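Side-chain contacts in DNA-entry nuclease (Competence-specific nuclease) (Streptococcus agalactiae ILRI112, PDB 4QGO), which probably degrades nucleic acids, DNA in particular, as a virulence-factor nuclease of the non-specific endonuclease family with a beta-beta-alpha (His-Me finger) active site: residues L177-N180 with P186-M189; V53-D58 with K123-S128; D102-A107 with S142-Q147. The protein carries 1 engineered substitution. All coordinates share one frame; numbering follows the deposited sequence. Where two conformers were deposited one is given.

Contact 1 (L177-N180 with P186-M189)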
loop_
_atom_site.group_PDB
_atom_site.type_symbol
_atom_site.label_atom_id
_atom_site.label_comp_id
_atom_site.label_asym_id
_atom_site.label_seq_id
_atom_site.Cartn_x
_atom_site.Cartn_y
_atom_site.Cartn_z
ATOM N N LEU A 177 -0.564 -4.496 6.501
ATOM C CA LEU A 177 -1.265 -5.437 7.386
ATOM C C LEU A 177 -0.439 -6.715 7.527
ATOM O O LEU A 177 -0.105 -7.356 6.519
ATOM C CB LEU A 177 -2.665 -5.749 6.852
ATOM C CG LEU A 177 -3.578 -4.549 6.592
ATOM C CD1 LEU A 177 -4.952 -5.033 6.142
ATOM C CD2 LEU A 177 -3.679 -3.669 7.831
ATOM N N TYR A 178 -0.070 -7.048 8.765
ATOM C CA TYR A 178 0.708 -8.254 9.073
ATOM C C TYR A 178 -0.189 -9.275 9.768
ATOM O O TYR A 178 -1.087 -8.901 10.525
ATOM C CB TYR A 178 1.909 -7.929 9.969
ATOM C CG TYR A 178 2.873 -6.915 9.366
ATOM C CD1 TYR A 178 3.871 -7.311 8.492
ATOM C CD2 TYR A 178 2.770 -5.562 9.672
ATOM C CE1 TYR A 178 4.744 -6.391 7.932
ATOM C CE2 TYR A 178 3.646 -4.637 9.129
ATOM C CZ TYR A 178 4.627 -5.054 8.256
ATOM O OH TYR A 178 5.486 -4.140 7.711
ATOM N N ARG A 179 0.051 -10.564 9.516
ATOM C CA ARG A 179 -0.783 -11.625 10.093
ATOM C C ARG A 179 -0.591 -11.732 11.591
ATOM O O ARG A 179 -1.475 -12.206 12.310
ATOM C CB ARG A 179 -0.416 -12.989 9.517
ATOM C CG ARG A 179 -0.713 -13.187 8.040
ATOM C CD ARG A 179 -0.388 -14.621 7.626
ATOM N NE ARG A 179 0.991 -14.967 7.950
ATOM C CZ ARG A 179 1.479 -16.203 7.919
ATOM N NH1 ARG A 179 0.694 -17.221 7.581
ATOM N NH2 ARG A 179 2.748 -16.423 8.230
ATOM N N ASN A 180 0.587 -11.322 12.037
ATOM C CA ASN A 180 1.022 -11.523 13.409
ATOM C C ASN A 180 2.173 -10.579 13.710
ATOM O O ASN A 180 2.575 -9.770 12.868
ATOM C CB ASN A 180 1.451 -12.979 13.607
ATOM C CG ASN A 180 2.528 -13.405 12.629
ATOM O OD1 ASN A 180 3.543 -12.723 12.466
ATOM N ND2 ASN A 180 2.302 -14.526 11.951
ATOM N N PRO A 186 4.110 -7.892 4.842
ATOM C CA PRO A 186 2.672 -7.721 5.060
ATOM C C PRO A 186 1.875 -8.558 4.064
ATOM O O PRO A 186 2.321 -8.735 2.934
ATOM C CB PRO A 186 2.459 -6.224 4.792
ATOM C CG PRO A 186 3.523 -5.863 3.820
ATOM C CD PRO A 186 4.728 -6.709 4.211
ATOM N N PHE A 187 0.711 -9.057 4.469
ATOM C CA PHE A 187 -0.112 -9.827 3.539
ATOM C C PHE A 187 -1.028 -8.934 2.706
ATOM O O PHE A 187 -1.639 -9.399 1.739
ATOM C CB PHE A 187 -0.930 -10.921 4.263
ATOM C CG PHE A 187 -2.047 -10.379 5.124
ATOM C CD1 PHE A 187 -3.321 -10.178 4.596
ATOM C CD2 PHE A 187 -1.821 -10.065 6.461
ATOM C CE1 PHE A 187 -4.352 -9.658 5.385
ATOM C CE2 PHE A 187 -2.838 -9.558 7.254
ATOM C CZ PHE A 187 -4.109 -9.361 6.721
ATOM N N ALA A 188 -1.138 -7.659 3.087
ATOM C CA ALA A 188 -1.949 -6.713 2.337
ATOM C C ALA A 188 -1.525 -5.307 2.669
ATOM O O ALA A 188 -0.865 -5.071 3.679
ATOM C CB ALA A 188 -3.434 -6.890 2.669
ATOM N N MET A 189 -1.895 -4.369 1.803
ATOM C CA MET A 189 -1.668 -2.959 2.066
ATOM C C MET A 189 -3.008 -2.244 2.218
ATOM O O MET A 189 -3.820 -2.232 1.299
ATOM C CB MET A 189 -0.829 -2.326 0.946
ATOM C CG MET A 189 0.569 -2.915 0.816
ATOM S SD MET A 189 1.677 -2.432 2.156
ATOM C CE MET A 189 2.147 -0.792 1.600
#
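The Y178 ring takes P186 over one face, L177 CB meets the F187 ring off-centre as a CH-pi contact, 4.2 Å from its centroid, and the edge of F187 abuts the backbone of Y178 and R179. P186 CB stands 3.9 Å above the Y178 ring plane, displaced toward the rim, as a second CH-pi contact, and P186 CD lies 3.7 Å from Y178 CE1. With CG anti to its carbonyl carbon (chi1 -59°), the tyrosine ring swings back alongside the proline, the two side chains pointing the same way. Its far end is fixed elsewhere: the hydroxyl bonds to the carbonyl of P63, and R62 makes a cation-pi contact with the ring. Y178 C lies in the phenylalanine ring plane, 3.7 Å from F187 CE2. R179 CG comes in from the side of that plane opposite L177 CB, 3.7 Å from F187 CD2, while the rest of the arginine chain, bent at chi3, turns away from the ring to a salt bridge of NE with D183. F14 of helix 12-22 meets F187 edge-to-face, so this aromatic side chain wedges between the hairpin and that helix.

Two backbone bonds hold the segments together. L177 N donates to A188 O at 2.9 Å, and F187 N donates to L177 O at 2.8 Å. On the face of the sheet that L177 shares with A188, L177 CD1 packs against the alanine methyl.

L177 thus faces both F187 and A188, which is a classic beta bulge; it lies where strands 170-177 and 188-195 meet at the loop end of a hairpin in the seven-stranded antiparallel sheet.

Contact 2 (V53-D58 with K123-S128)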
loop_
_atom_site.group_PDB
_atom_site.type_symbol
_atom_site.label_atom_id
_atom_site.label_comp_id
_atom_site.label_asym_id
_atom_site.label_seq_id
_atom_site.Cartn_x
_atom_site.Cartn_y
_atom_site.Cartn_z
ATOM N N VAL A 53 4.095 14.230 5.565
ATOM C CA VAL A 53 4.120 12.773 5.602
ATOM C C VAL A 53 4.750 12.346 6.908
ATOM O O VAL A 53 5.708 12.971 7.382
ATOM C CB VAL A 53 4.950 12.182 4.461
ATOM C CG1 VAL A 53 4.898 10.642 4.467
ATOM C CG2 VAL A 53 4.428 12.687 3.203
ATOM N N GLN A 54 4.200 11.284 7.492
ATOM C CA GLN A 54 4.767 10.665 8.675
ATOM C C GLN A 54 4.833 9.158 8.467
ATOM O O GLN A 54 3.799 8.497 8.348
ATOM C CB GLN A 54 3.915 10.981 9.903
ATOM C CG GLN A 54 4.460 10.370 11.171
ATOM C CD GLN A 54 5.746 11.010 11.615
ATOM O OE1 GLN A 54 5.800 12.220 11.855
ATOM N NE2 GLN A 54 6.803 10.211 11.710
ATOM N N ASN A 55 6.045 8.615 8.400
ATOM C CA ASN A 55 6.230 7.164 8.411
ATOM C C ASN A 55 6.483 6.701 9.834
ATOM O O ASN A 55 6.951 7.479 10.682
ATOM C CB ASN A 55 7.414 6.754 7.533
ATOM C CG ASN A 55 7.104 6.833 6.053
ATOM O OD1 ASN A 55 7.722 7.602 5.312
ATOM N ND2 ASN A 55 6.178 5.993 5.603
ATOM N N THR A 56 6.168 5.439 10.116
ATOM C CA THR A 56 6.377 4.894 11.456
ATOM C C THR A 56 6.782 3.435 11.343
ATOM O O THR A 56 6.613 2.805 10.294
ATOM C CB THR A 56 5.125 4.995 12.360
ATOM O OG1 THR A 56 4.167 3.997 11.993
ATOM C CG2 THR A 56 4.480 6.392 12.294
ATOM N N ILE A 57 7.330 2.903 12.428
ATOM C CA ILE A 57 7.657 1.481 12.500
ATOM C C ILE A 57 7.094 0.864 13.772
ATOM O O ILE A 57 6.864 1.564 14.756
ATOM C CB ILE A 57 9.179 1.202 12.407
ATOM C CG1 ILE A 57 9.952 1.942 13.499
ATOM C CG2 ILE A 57 9.714 1.568 11.017
ATOM C CD1 ILE A 57 11.432 1.592 13.515
ATOM N N ASP A 58 6.876 -0.449 13.753
ATOM C CA ASP A 58 6.316 -1.128 14.921
ATOM C C ASP A 58 7.422 -1.685 15.832
ATOM O O ASP A 58 8.597 -1.422 15.613
ATOM C CB ASP A 58 5.278 -2.188 14.519
ATOM C CG ASP A 58 5.859 -3.298 13.657
ATOM O OD1 ASP A 58 7.075 -3.572 13.764
ATOM O OD2 ASP A 58 5.078 -3.897 12.882
ATOM N N LYS A 123 9.594 18.780 2.671
ATOM C CA LYS A 123 10.897 19.155 3.206
ATOM C C LYS A 123 11.378 18.233 4.321
ATOM O O LYS A 123 10.667 18.010 5.302
ATOM C CB LYS A 123 10.853 20.602 3.710
ATOM C CG LYS A 123 12.166 21.100 4.288
ATOM C CD LYS A 123 13.290 20.970 3.277
ATOM N N GLY A 124 12.579 17.687 4.145
ATOM C CA GLY A 124 13.234 16.905 5.182
ATOM C C GLY A 124 12.947 15.413 5.142
ATOM O O GLY A 124 13.564 14.627 5.858
ATOM N N TRP A 125 11.999 15.017 4.304
ATOM C CA TRP A 125 11.572 13.624 4.261
ATOM C C TRP A 125 12.424 12.760 3.345
ATOM O O TRP A 125 12.780 13.166 2.233
ATOM C CB TRP A 125 10.107 13.562 3.828
ATOM C CG TRP A 125 9.508 12.192 3.820
ATOM C CD1 TRP A 125 9.355 11.358 4.889
ATOM C CD2 TRP A 125 8.941 11.516 2.694
ATOM N NE1 TRP A 125 8.744 10.189 4.491
ATOM C CE2 TRP A 125 8.474 10.265 3.149
ATOM C CE3 TRP A 125 8.777 11.851 1.348
ATOM C CZ2 TRP A 125 7.861 9.341 2.300
ATOM C CZ3 TRP A 125 8.165 10.939 0.506
ATOM C CH2 TRP A 125 7.723 9.688 0.986
ATOM N N ASP A 126 12.740 11.555 3.807
ATOM C CA ASP A 126 13.477 10.612 2.985
ATOM C C ASP A 126 12.526 10.015 1.942
ATOM O O ASP A 126 11.751 9.101 2.227
ATOM C CB ASP A 126 14.125 9.540 3.870
ATOM C CG ASP A 126 14.918 8.521 3.081
ATOM O OD1 ASP A 126 15.006 8.646 1.842
ATOM O OD2 ASP A 126 15.457 7.588 3.711
ATOM N N ALA A 127 12.587 10.558 0.727
ATOM C CA ALA A 127 11.705 10.135 -0.352
ATOM C C ALA A 127 12.354 9.056 -1.215
ATOM O O ALA A 127 11.845 8.719 -2.283
ATOM C CB ALA A 127 11.309 11.338 -1.212
ATOM N N SER A 128 13.470 8.512 -0.740
ATOM C CA SER A 128 14.225 7.523 -1.509
ATOM C C SER A 128 13.636 6.120 -1.459
ATOM O O SER A 128 12.758 5.814 -0.648
ATOM C CB SER A 128 15.676 7.467 -1.029
ATOM O OG SER A 128 15.774 6.752 0.191
#
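V53 and W125 bring the two backbones closest, with a CA-CA distance of 7.6 Å, and no main-chain bond joins the segments: 53-58 runs off the edge strand 52-54, whereas 123-128 is loop, and both residues point their side chains into the gap. With CG1 anti to the backbone N (chi1 -177°), V53 turns this methyl onto one face of the indole, 3.8 Å from W125 CE2, while V53 CB stands above the five-membered ring as a CH-pi contact. A127 CA lies against the opposite face, toward its rim. At the indole edge, W125 NE1 donates to N55 OD1 at 2.9 Å, with the oxygen in the ring plane and the N-H moderately bent (149°). The asparagine amide is itself nearly coplanar with the indole, 20° apart, and its ND2 is bonded to N134 OD1. Beyond the tryptophan, D126 OD1 accepts from S128 N, an Asx turn, and also from S128 OG at 2.6 Å. Chemically, V53 on one face and A127 CA on the other probably limit tilting of the indole, and the edge N-H bond probably limits its rotation in plane, while the buried N55 amide has partners at both its oxygen and its nitrogen.

Contact 3 (D102-A107 with S142-Q147). With SO4 (sulfate ion), chain D; SO4 (sulfate ion), chain F.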
loop_
_atom_site.group_PDB
_atom_site.type_symbol
_atom_site.label_atom_id
_atom_site.label_comp_id
_atom_site.label_asym_id
_atom_site.label_seq_id
_atom_site.Cartn_x
_atom_site.Cartn_y
_atom_site.Cartn_z
ATOM N N ASP A 102 5.431 -15.407 -15.298
ATOM C CA ASP A 102 4.315 -14.560 -15.664
ATOM C C ASP A 102 4.823 -13.305 -16.367
ATOM O O ASP A 102 6.031 -13.139 -16.556
ATOM C CB ASP A 102 3.410 -14.256 -14.458
ATOM C CG ASP A 102 4.096 -13.452 -13.364
ATOM O OD1 ASP A 102 5.041 -12.682 -13.651
ATOM O OD2 ASP A 102 3.644 -13.589 -12.201
ATOM N N HIS A 103 3.903 -12.421 -16.764
ATOM C CA HIS A 103 4.303 -11.309 -17.617
ATOM C C HIS A 103 5.144 -10.259 -16.893
ATOM O O HIS A 103 5.719 -9.409 -17.538
ATOM C CB HIS A 103 3.071 -10.684 -18.290
ATOM C CG HIS A 103 2.240 -9.812 -17.386
ATOM N ND1 HIS A 103 1.282 -10.317 -16.540
ATOM C CD2 HIS A 103 2.219 -8.471 -17.228
ATOM C CE1 HIS A 103 0.714 -9.317 -15.875
ATOM N NE2 HIS A 103 1.258 -8.184 -16.278
ATOM N N TYR A 104 5.163 -10.303 -15.554
ATOM C CA TYR A 104 5.978 -9.366 -14.775
ATOM C C TYR A 104 7.463 -9.692 -14.832
ATOM O O TYR A 104 8.309 -8.806 -14.692
ATOM C CB TYR A 104 5.518 -9.307 -13.312
ATOM C CG TYR A 104 4.103 -8.798 -13.165
ATOM C CD1 TYR A 104 3.819 -7.436 -13.260
ATOM C CD2 TYR A 104 3.049 -9.675 -12.929
ATOM C CE1 TYR A 104 2.527 -6.971 -13.131
ATOM C CE2 TYR A 104 1.751 -9.216 -12.804
ATOM C CZ TYR A 104 1.498 -7.867 -12.901
ATOM O OH TYR A 104 0.204 -7.415 -12.772
ATOM N N GLY A 105 7.781 -10.970 -15.008
ATOM C CA GLY A 105 9.164 -11.395 -15.122
ATOM C C GLY A 105 9.861 -11.593 -13.790
ATOM O O GLY A 105 10.719 -12.458 -13.659
ATOM N N HIS A 106 9.511 -10.772 -12.801
ATOM C CA HIS A 106 10.091 -10.890 -11.465
ATOM C C HIS A 106 8.958 -10.872 -10.450
ATOM O O HIS A 106 7.848 -10.443 -10.761
ATOM C CB HIS A 106 11.064 -9.757 -11.186
ATOM C CG HIS A 106 10.434 -8.405 -11.241
ATOM N ND1 HIS A 106 10.304 -7.691 -12.412
ATOM C CD2 HIS A 106 9.878 -7.640 -10.270
ATOM C CE1 HIS A 106 9.701 -6.543 -12.159
ATOM N NE2 HIS A 106 9.431 -6.489 -10.867
ATOM N N ALA A 107 9.242 -11.328 -9.236
ATOM C CA ALA A 107 8.190 -11.550 -8.243
ATOM C C ALA A 107 7.861 -10.319 -7.405
ATOM O O ALA A 107 6.685 -10.050 -7.152
ATOM C CB ALA A 107 8.559 -12.696 -7.333
ATOM N N SER A 142 0.737 -6.415 -7.217
ATOM C CA SER A 142 0.011 -5.517 -6.329
ATOM C C SER A 142 0.638 -4.121 -6.261
ATOM O O SER A 142 -0.057 -3.142 -5.995
ATOM C CB SER A 142 -0.206 -6.144 -4.945
ATOM O OG SER A 142 0.991 -6.177 -4.175
ATOM N N ASN A 143 1.935 -4.019 -6.533
ATOM C CA ASN A 143 2.585 -2.728 -6.661
ATOM C C ASN A 143 2.185 -2.004 -7.947
ATOM O O ASN A 143 1.783 -0.840 -7.921
ATOM C CB ASN A 143 4.111 -2.911 -6.620
ATOM C CG ASN A 143 4.854 -1.598 -6.721
ATOM O OD1 ASN A 143 4.914 -0.840 -5.753
ATOM N ND2 ASN A 143 5.447 -1.329 -7.871
ATOM N N GLN A 144 2.244 -2.721 -9.067
ATOM C CA GLN A 144 2.233 -2.085 -10.388
ATOM C C GLN A 144 0.874 -1.881 -11.035
ATOM O O GLN A 144 0.708 -0.976 -11.866
ATOM C CB GLN A 144 3.106 -2.895 -11.348
ATOM C CG GLN A 144 4.560 -2.885 -10.973
ATOM C CD GLN A 144 5.409 -3.787 -11.854
ATOM O OE1 GLN A 144 5.108 -3.986 -13.038
ATOM N NE2 GLN A 144 6.479 -4.323 -11.285
ATOM N N SER A 145 -0.100 -2.711 -10.698
ATOM C CA SER A 145 -1.320 -2.672 -11.491
ATOM C C SER A 145 -2.041 -1.348 -11.333
ATOM O O SER A 145 -2.402 -0.938 -10.215
ATOM C CB SER A 145 -2.280 -3.790 -11.155
ATOM O OG SER A 145 -3.412 -3.644 -11.999
ATOM N N ASN A 146 -2.229 -0.692 -12.474
ATOM C CA ASN A 146 -2.884 0.606 -12.544
ATOM C C ASN A 146 -4.252 0.541 -13.228
ATOM O O ASN A 146 -4.818 1.570 -13.599
ATOM C CB ASN A 146 -1.976 1.589 -13.281
ATOM C CG ASN A 146 -2.343 3.034 -13.041
ATOM O OD1 ASN A 146 -2.647 3.441 -11.917
ATOM N ND2 ASN A 146 -2.317 3.828 -14.104
ATOM N N GLN A 147 -4.792 -0.658 -13.408
ATOM C CA GLN A 147 -6.061 -0.792 -14.127
ATOM C C GLN A 147 -7.298 -0.885 -13.236
ATOM O O GLN A 147 -7.277 -1.525 -12.186
ATOM C CB GLN A 147 -6.012 -1.976 -15.096
ATOM C CG GLN A 147 -5.202 -3.158 -14.606
ATOM C CD GLN A 147 -5.144 -4.273 -15.632
ATOM O OE1 GLN A 147 -5.960 -4.322 -16.551
ATOM N NE2 GLN A 147 -4.173 -5.168 -15.486
HETATM S S SO4 D . -0.343 -5.048 -15.195
HETATM O O1 SO4 D . -0.180 -5.009 -13.746
HETATM O O2 SO4 D . -0.971 -3.818 -15.667
HETATM O O3 SO4 D . 0.970 -5.196 -15.821
HETATM O O4 SO4 D . -1.162 -6.202 -15.566
HETATM S S SO4 F . -5.892 -8.564 -16.223
HETATM O O1 SO4 F . -5.868 -9.769 -17.060
HETATM O O2 SO4 F . -5.113 -7.501 -16.853
HETATM O O3 SO4 F . -7.275 -8.107 -16.070
HETATM O O4 SO4 F . -5.337 -8.874 -14.906
HETATM O O HOH W 1 7.293 -6.074 -14.259
#
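The hydroxyl of Y104 has two partners: it donates to O1 of a sulfate at 2.6 Å and is also hydrogen-bonded to H141 ND1. The site belongs to the beta-beta-alpha (His-Me finger) motif, whose paired strands 108-112 and 135-139 are followed by short helix 140-144 and then helix 153-165, probably the alpha element; 102-107 leads into the first strand and 142-147 spans the end of helix 140-144 and the loop after it. Extended beyond CG (chi2 175°), Q144 carries its amide to the Y104 ring edge, OE1 lying 3.7 Å from Y104 CD1. The two side chains slide past each other in opposite directions, with ring and amide planes 83° apart. A water completes the junction, donating to Y104 O at 2.9 Å and, over a longer 3.3 Å, to Q144 OE1.

H106 and Q144 approach from opposite directions and share one carboxylate rather than bonding to each other: D109 OD1 takes H106 NE2, and D109 OD2 takes Q144 NE2. This probably fixes which way the amide is turned, leaving OE1 toward the water and the tyrosine.

H103 is the second grip on the sulfate. Its NE2 donates to O3 at 3.0 Å, with a weak second bond to O4. The same NE2 sits 3.4 Å above the Y104 ring plane, toward the rim. A type I turn from D102 to G105 brings H103 and Y104 together, and within it D102 OD1 accepts from Y104 N, an Asx turn. The sulfates probably come from the crystallisation liquor, but an anion held here is consistent with a place where a nucleic-acid phosphate could lie. On the 142-147 side, Q147 NE2 donates to O2 of a second sulfate at 2.9 Å.

How the contacts relate
From the N terminus, 53-58 comes first, then 102-107, before 123-128 closes contact 2 and 142-147 closes contact 3; these two loops cross. Contact 1 follows in series, a short hairpin of its own. Contact 2 joins the edge strand 52-54 of the seven-stranded sheet to the loop between helix 116-119 and strand 135-139, while contact 1 closes the turn between strands 170-177 and 188-195 of that same sheet. Contact 3 ties the loop leading into strand 108-112 to the end of helix 140-144, its centre about 25 Å from that of contact 2. Contacts 1 and 2 touch lightly, Y178 CE2 lying 4.1 Å from D58 OD2; contact 3 touches neither.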